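Local coordinates for protein precorrin-6A reductase (Rhodobacter capsulatus, PDB 4X7G) that reduces precorrin-6A with NADPH in the pathway to cobalamin, binding the dinucleotide and the corrinoid between two Rossmann-type domains, at residues R3-G8 against A54-Y59; D70-H73 against Q78-A81. One frame throughout, in Å; residues are numbered along the deposited sequence. Where two conformers were deposited one is given.

Interaction 1: R3-G8 against A54-Y59. With NAP (NADP nicotinamide-adenine-dinucleotide phosphate), chain B.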
loop_
_atom_site.group_PDB
_atom_site.type_symbol
_atom_site.label_atom_id
_atom_site.label_comp_id
_atom_site.label_asym_id
_atom_site.label_seq_id
_atom_site.Cartn_x
_atom_site.Cartn_y
_atom_site.Cartn_z
ATOM N N ARG A 3 -21.195 6.431 10.704
ATOM C CA ARG A 3 -20.211 7.382 10.216
ATOM C C ARG A 3 -18.901 6.586 10.025
ATOM O O ARG A 3 -18.314 6.155 11.038
ATOM C CB ARG A 3 -19.997 8.596 11.107
ATOM C CG ARG A 3 -19.127 9.662 10.390
ATOM C CD ARG A 3 -19.137 11.023 11.093
ATOM N NE ARG A 3 -18.378 12.071 10.420
ATOM C CZ ARG A 3 -18.714 12.740 9.321
ATOM N NH1 ARG A 3 -17.753 13.618 8.945
ATOM N NH2 ARG A 3 -19.923 12.614 8.677
ATOM N N LEU A 4 -18.503 6.354 8.790
ATOM C CA LEU A 4 -17.376 5.499 8.502
ATOM C C LEU A 4 -16.122 6.249 8.419
ATOM O O LEU A 4 -16.089 7.400 7.918
ATOM C CB LEU A 4 -17.670 4.809 7.200
ATOM C CG LEU A 4 -19.029 4.086 7.017
ATOM C CD1 LEU A 4 -19.139 3.452 5.639
ATOM C CD2 LEU A 4 -19.273 3.109 8.134
ATOM N N LEU A 5 -15.020 5.602 8.806
ATOM C CA LEU A 5 -13.652 6.126 8.558
ATOM C C LEU A 5 -12.953 5.111 7.677
ATOM O O LEU A 5 -12.832 3.955 8.053
ATOM C CB LEU A 5 -12.885 6.314 9.880
ATOM C CG LEU A 5 -11.433 6.758 9.735
ATOM C CD1 LEU A 5 -11.328 8.124 9.157
ATOM C CD2 LEU A 5 -10.782 6.691 11.091
ATOM N N VAL A 6 -12.467 5.573 6.542
ATOM C CA VAL A 6 -11.651 4.736 5.647
ATOM C C VAL A 6 -10.230 5.206 5.743
ATOM O O VAL A 6 -9.919 6.326 5.370
ATOM C CB VAL A 6 -12.147 4.821 4.209
ATOM C CG1 VAL A 6 -11.226 4.009 3.303
ATOM C CG2 VAL A 6 -13.615 4.416 4.077
ATOM N N LEU A 7 -9.378 4.340 6.288
ATOM C CA LEU A 7 -7.959 4.605 6.277
ATOM C C LEU A 7 -7.454 4.199 4.907
ATOM O O LEU A 7 -7.605 3.022 4.530
ATOM C CB LEU A 7 -7.237 3.861 7.414
ATOM C CG LEU A 7 -7.806 4.129 8.823
ATOM C CD1 LEU A 7 -7.082 3.184 9.817
ATOM C CD2 LEU A 7 -7.662 5.565 9.195
ATOM N N GLY A 8 -6.885 5.138 4.143
ATOM C CA GLY A 8 -6.639 4.934 2.742
ATOM C C GLY A 8 -5.211 4.769 2.357
ATOM O O GLY A 8 -4.383 4.382 3.184
ATOM N N ALA A 54 -3.511 6.904 21.087
ATOM C CA ALA A 54 -4.301 7.826 21.803
ATOM C C ALA A 54 -4.964 8.875 20.974
ATOM O O ALA A 54 -6.131 9.210 21.180
ATOM C CB ALA A 54 -3.454 8.452 22.961
ATOM N N GLY A 55 -4.251 9.384 20.016
ATOM C CA GLY A 55 -4.771 10.341 19.080
ATOM C C GLY A 55 -5.917 9.822 18.200
ATOM O O GLY A 55 -6.892 10.524 17.981
ATOM N N LEU A 56 -5.783 8.545 17.794
ATOM C CA LEU A 56 -6.821 7.958 16.955
ATOM C C LEU A 56 -8.054 7.678 17.841
ATOM O O LEU A 56 -9.190 7.865 17.455
ATOM C CB LEU A 56 -6.310 6.671 16.334
ATOM C CG LEU A 56 -7.380 5.907 15.488
ATOM C CD1 LEU A 56 -7.992 6.803 14.430
ATOM C CD2 LEU A 56 -6.692 4.689 14.841
ATOM N N VAL A 57 -7.827 7.204 19.068
ATOM C CA VAL A 57 -8.946 7.079 20.030
ATOM C C VAL A 57 -9.742 8.390 20.161
ATOM O O VAL A 57 -10.979 8.439 20.050
ATOM C CB VAL A 57 -8.395 6.620 21.404
ATOM C CG1 VAL A 57 -9.441 6.855 22.510
ATOM C CG2 VAL A 57 -8.015 5.183 21.349
ATOM N N ASP A 58 -9.007 9.460 20.340
ATOM C CA ASP A 58 -9.590 10.749 20.501
ATOM C C ASP A 58 -10.398 11.133 19.257
ATOM O O ASP A 58 -11.494 11.691 19.294
ATOM C CB ASP A 58 -8.580 11.889 20.815
ATOM C CG ASP A 58 -9.251 13.258 21.022
ATOM O OD1 ASP A 58 -10.058 13.363 22.001
ATOM O OD2 ASP A 58 -8.998 14.233 20.201
ATOM N N TYR A 59 -9.817 10.928 18.083
ATOM C CA TYR A 59 -10.507 11.234 16.814
ATOM C C TYR A 59 -11.795 10.423 16.668
ATOM O O TYR A 59 -12.851 10.976 16.308
ATOM C CB TYR A 59 -9.550 10.925 15.645
ATOM C CG TYR A 59 -10.216 11.119 14.349
ATOM C CD1 TYR A 59 -10.276 12.345 13.791
ATOM C CD2 TYR A 59 -10.820 10.036 13.714
ATOM C CE1 TYR A 59 -10.898 12.534 12.518
ATOM C CE2 TYR A 59 -11.491 10.210 12.521
ATOM C CZ TYR A 59 -11.501 11.360 11.953
ATOM O OH TYR A 59 -12.162 11.480 10.775
HETATM P PA NAP B . 2.871 3.197 8.726
HETATM O O1A NAP B . 4.374 3.043 8.907
HETATM O O2A NAP B . 2.077 2.136 9.072
HETATM O O5B NAP B . 2.343 4.465 9.421
HETATM C C5B NAP B . 3.113 5.415 10.185
HETATM C C4B NAP B . 2.285 6.517 10.802
HETATM O O4B NAP B . 1.680 7.321 9.696
HETATM C C3B NAP B . 1.026 6.052 11.483
HETATM O O3B NAP B . 1.325 5.601 12.806
HETATM C C2B NAP B . 0.107 7.200 11.393
HETATM O O2B NAP B . 0.576 8.271 12.236
HETATM C C1B NAP B . 0.328 7.682 10.052
HETATM N N9A NAP B . -0.546 7.094 9.001
HETATM C C8A NAP B . -0.321 5.984 8.220
HETATM N N7A NAP B . -1.360 5.773 7.367
HETATM C C5A NAP B . -2.269 6.736 7.709
HETATM C C6A NAP B . -3.577 7.054 7.181
HETATM N N6A NAP B . -4.090 6.425 6.113
HETATM N N1A NAP B . -4.277 8.074 7.725
HETATM C C2A NAP B . -3.695 8.746 8.798
HETATM N N3A NAP B . -2.500 8.591 9.366
HETATM C C4A NAP B . -1.806 7.574 8.780
HETATM O O3 NAP B . 2.480 3.509 7.193
HETATM P PN NAP B . 3.325 4.122 5.934
HETATM O O1N NAP B . 4.139 3.026 5.258
HETATM O O2N NAP B . 4.028 5.348 6.329
HETATM O O5D NAP B . 2.134 4.416 4.887
HETATM C C5D NAP B . 1.733 5.797 4.652
HETATM C C4D NAP B . 0.574 5.775 3.782
HETATM O O4D NAP B . 0.961 5.368 2.481
HETATM C C3D NAP B . -0.639 4.942 4.259
HETATM O O3D NAP B . -1.902 5.588 4.033
HETATM C C2D NAP B . -0.530 3.694 3.384
HETATM O O2D NAP B . -1.697 3.045 3.060
HETATM C C1D NAP B . 0.138 4.287 2.113
HETATM N N1N NAP B . 0.949 3.348 1.489
HETATM C C2N NAP B . 1.817 2.667 1.909
HETATM C C3N NAP B . 2.241 1.896 0.887
HETATM C C7N NAP B . 3.217 1.216 1.817
HETATM O O7N NAP B . 2.947 1.811 2.988
HETATM N N7N NAP B . 4.087 0.205 1.371
HETATM C C4N NAP B . 1.589 1.970 -0.532
HETATM C C5N NAP B . 0.488 2.900 -1.006
HETATM C C6N NAP B . 0.295 3.477 0.233
HETATM P P2B NAP B . -0.048 8.457 13.734
HETATM O O1X NAP B . 0.492 9.835 14.025
HETATM O O2X NAP B . -1.455 8.294 13.689
HETATM O O3X NAP B . 0.349 7.248 14.633
#
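Leu5 meets Tyr59 and Leu56 across this contact; no hydrogen bond crosses between the two segments, and the join is van der Waals packing. Both methyls of Leu5 lie obliquely against the CE2 side of the tyrosine: CD2 is 3.9 Å from Tyr59 CE2, while CD1 comes within 3.8 Å of Tyr59 OH, which makes CD1 the branch nearer the hydroxyl. The chi1 of Tyr59, 176°, sets CG opposite the backbone N and sends the ring from the helix toward the strand. Leu56, one turn earlier, makes the looser touch, its CD1 4.4 Å from Leu5 CD2.

The polar business lies with the cofactor. Past the end of the strand, the carbonyl oxygen of Gly8 accepts a hydrogen bond from the ribose hydroxyl O2D of NADP at 3.0 Å, with O3D close by at 2.9 Å from the same Gly8 O.

Strand 4-7 is a central strand of the parallel sheet, pairing with 27-31 and 67-70, and helix 52-63 packs on one side of it. Phe50 and Arg46 also meet the Tyr59 ring, edge-to-face and as a cation-pi pair, whereas Leu4 and Val6 pack against helix 11-22.

Interaction 2: D70-H73 against Q78-A81. With NAP (NADP nicotinamide-adenine-dinucleotide phosphate), chain B.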
loop_
_atom_site.group_PDB
_atom_site.type_symbol
_atom_site.label_atom_id
_atom_site.label_comp_id
_atom_site.label_asym_id
_atom_site.label_seq_id
_atom_site.Cartn_x
_atom_site.Cartn_y
_atom_site.Cartn_z
ATOM N N ASP A 70 -9.928 -0.325 7.536
ATOM C CA ASP A 70 -8.509 -0.109 7.360
ATOM C C ASP A 70 -8.108 -0.611 5.994
ATOM O O ASP A 70 -7.874 -1.803 5.813
ATOM C CB ASP A 70 -7.728 -0.850 8.465
ATOM C CG ASP A 70 -6.252 -0.824 8.226
ATOM O OD1 ASP A 70 -5.784 -0.094 7.338
ATOM O OD2 ASP A 70 -5.539 -1.602 8.953
ATOM N N ALA A 71 -8.038 0.285 5.008
ATOM C CA ALA A 71 -7.643 -0.026 3.636
ATOM C C ALA A 71 -6.270 0.525 3.357
ATOM O O ALA A 71 -5.971 0.908 2.243
ATOM C CB ALA A 71 -8.689 0.436 2.646
ATOM N N THR A 72 -5.457 0.601 4.401
ATOM C CA THR A 72 -4.041 1.002 4.192
ATOM C C THR A 72 -3.264 -0.152 3.518
ATOM O O THR A 72 -3.640 -1.290 3.473
ATOM C CB THR A 72 -3.392 1.395 5.499
ATOM O OG1 THR A 72 -3.221 0.247 6.385
ATOM C CG2 THR A 72 -4.101 2.519 6.215
ATOM N N HIS A 73 -2.093 0.234 3.075
ATOM C CA HIS A 73 -1.196 -0.719 2.512
ATOM C C HIS A 73 -0.892 -1.819 3.515
ATOM O O HIS A 73 -0.657 -1.530 4.695
ATOM C CB HIS A 73 0.086 -0.016 2.086
ATOM C CG HIS A 73 0.899 -0.776 1.098
ATOM N ND1 HIS A 73 1.725 -1.835 1.443
ATOM C CD2 HIS A 73 0.886 -0.723 -0.263
ATOM C CE1 HIS A 73 2.257 -2.325 0.325
ATOM N NE2 HIS A 73 1.787 -1.656 -0.711
ATOM N N GLN A 78 2.220 -0.118 11.158
ATOM C CA GLN A 78 2.037 0.698 12.363
ATOM C C GLN A 78 0.612 1.270 12.391
ATOM O O GLN A 78 -0.096 1.227 13.418
ATOM C CB GLN A 78 3.008 1.891 12.478
ATOM C CG GLN A 78 2.983 2.527 13.859
ATOM C CD GLN A 78 3.374 1.543 14.940
ATOM O OE1 GLN A 78 4.512 0.999 14.972
ATOM N NE2 GLN A 78 2.457 1.320 15.851
HETATM N N MSE A 79 0.162 1.790 11.226
HETATM C CA MSE A 79 -1.165 2.330 11.159
HETATM C C MSE A 79 -2.142 1.241 11.474
HETATM O O MSE A 79 -3.107 1.422 12.186
HETATM C CB MSE A 79 -1.418 2.916 9.764
HETATM C CG MSE A 79 -2.811 3.615 9.707
HETATM SE SE MSE A 79 -3.091 5.214 10.757
HETATM C CE MSE A 79 -4.950 5.297 10.317
ATOM N N SER A 80 -1.978 0.095 10.838
ATOM C CA SER A 80 -2.905 -0.999 11.036
ATOM C C SER A 80 -2.938 -1.493 12.491
ATOM O O SER A 80 -3.997 -1.709 13.052
ATOM C CB SER A 80 -2.622 -2.158 10.131
ATOM O OG SER A 80 -2.913 -1.828 8.728
ATOM N N ALA A 81 -1.765 -1.636 13.122
ATOM C CA ALA A 81 -1.740 -1.954 14.572
ATOM C C ALA A 81 -2.373 -0.900 15.416
ATOM O O ALA A 81 -3.126 -1.253 16.341
ATOM C CB ALA A 81 -0.319 -2.237 15.005
HETATM P PA NAP B . 2.871 3.197 8.726
HETATM O O1A NAP B . 4.374 3.043 8.907
HETATM O O2A NAP B . 2.077 2.136 9.072
HETATM O O5B NAP B . 2.343 4.465 9.421
HETATM C C5B NAP B . 3.113 5.415 10.185
HETATM C C4B NAP B . 2.285 6.517 10.802
HETATM O O4B NAP B . 1.680 7.321 9.696
HETATM C C3B NAP B . 1.026 6.052 11.483
HETATM O O3B NAP B . 1.325 5.601 12.806
HETATM C C2B NAP B . 0.107 7.200 11.393
HETATM O O2B NAP B . 0.576 8.271 12.236
HETATM C C1B NAP B . 0.328 7.682 10.052
HETATM N N9A NAP B . -0.546 7.094 9.001
HETATM C C8A NAP B . -0.321 5.984 8.220
HETATM N N7A NAP B . -1.360 5.773 7.367
HETATM C C5A NAP B . -2.269 6.736 7.709
HETATM C C6A NAP B . -3.577 7.054 7.181
HETATM N N6A NAP B . -4.090 6.425 6.113
HETATM N N1A NAP B . -4.277 8.074 7.725
HETATM C C2A NAP B . -3.695 8.746 8.798
HETATM N N3A NAP B . -2.500 8.591 9.366
HETATM C C4A NAP B . -1.806 7.574 8.780
HETATM O O3 NAP B . 2.480 3.509 7.193
HETATM P PN NAP B . 3.325 4.122 5.934
HETATM O O1N NAP B . 4.139 3.026 5.258
HETATM O O2N NAP B . 4.028 5.348 6.329
HETATM O O5D NAP B . 2.134 4.416 4.887
HETATM C C5D NAP B . 1.733 5.797 4.652
HETATM C C4D NAP B . 0.574 5.775 3.782
HETATM O O4D NAP B . 0.961 5.368 2.481
HETATM C C3D NAP B . -0.639 4.942 4.259
HETATM O O3D NAP B . -1.902 5.588 4.033
HETATM C C2D NAP B . -0.530 3.694 3.384
HETATM O O2D NAP B . -1.697 3.045 3.060
HETATM C C1D NAP B . 0.138 4.287 2.113
HETATM N N1N NAP B . 0.949 3.348 1.489
HETATM C C2N NAP B . 1.817 2.667 1.909
HETATM C C3N NAP B . 2.241 1.896 0.887
HETATM C C7N NAP B . 3.217 1.216 1.817
HETATM O O7N NAP B . 2.947 1.811 2.988
HETATM N N7N NAP B . 4.087 0.205 1.371
HETATM C C4N NAP B . 1.589 1.970 -0.532
HETATM C C5N NAP B . 0.488 2.900 -1.006
HETATM C C6N NAP B . 0.295 3.477 0.233
HETATM P P2B NAP B . -0.048 8.457 13.734
HETATM O O1X NAP B . 0.492 9.835 14.025
HETATM O O2X NAP B . -1.455 8.294 13.689
HETATM O O3X NAP B . 0.349 7.248 14.633
HETATM O O HOH W 1 -6.156 -2.741 11.314
#
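Ser80 and Asp70 make the closest link here: Ser80 OG donates to Asp70 OD2 at 2.6 Å, meeting that oxygen's syn lone pair. OG sits beside the backbone N of Ser80 (chi1 -69°), which turns the hydroxyl from the helix to the acid. Thr72 crosses Met79, a selenomethionine in this crystal, at about a right angle, its CG2 3.9 Å from Met79 CG. The bend of the Met79 chain at chi2 (67°) carries its selenium against one face of the adenine of NADP.

The cofactor is held by main-chain amides from both segments. His73 N gives a nearly straight bond to the ribose oxygen O2D at 2.8 Å, and Met79 N another to the phosphate oxygen O2A at 2.9 Å. The nicotinamide end lies by the His73 ring, but the modelled contacts there are too short for their detail to be relied on.

Behind this shell stands Asp70. Its OD1 takes two donors, Thr72 N at 3.0 Å, closing an Asx turn, and Thr72 OG1 at 2.8 Å. A water donates to both Asp70 OD2 and Ser80 O, and Arg228 adds a salt bridge to OD2. With an alanine in place of Asp70, Thr72 N and OG1 would probably lose their acceptor OD1, and Ser80 OG and the Arg228 charge their partner OD2, so that the turn leading to His73 could shift.

Both carboxylate oxygens are thus engaged on a buried group, and this hydrogen bonding, with the arginine alongside, probably favours the charged form of Asp70. The acid serves as a second-shell brace: it fixes the turn from which His73 N reaches the ribose and ties that turn to the helix whose first turn receives the phosphate.

In the fold
Interactions 1 and 2 lie with their centres 11 Å apart, by the neighbouring strands 4-7 and 67-70 of one Rossmann-type sheet, and they touch directly. Leu7 O is 2.8 Å from Ala71 N, a probable hydrogen bond joining the end of strand 4-7 to the loop that follows strand 67-70, and Thr72 CG2 packs 3.6 Å from Leu7 CB. Both contacts reach the same nicotinamide-side ribose: Gly8 O and His73 N converge on its O2D, while interaction 2 alone also takes hold of a phosphate. The corrinoid lies nearer interaction 2, where it touches His73 and is about 7 Å from the Thr72 side chain, against about 11 Å from that of Leu5, which belongs to the domain core behind the pocket.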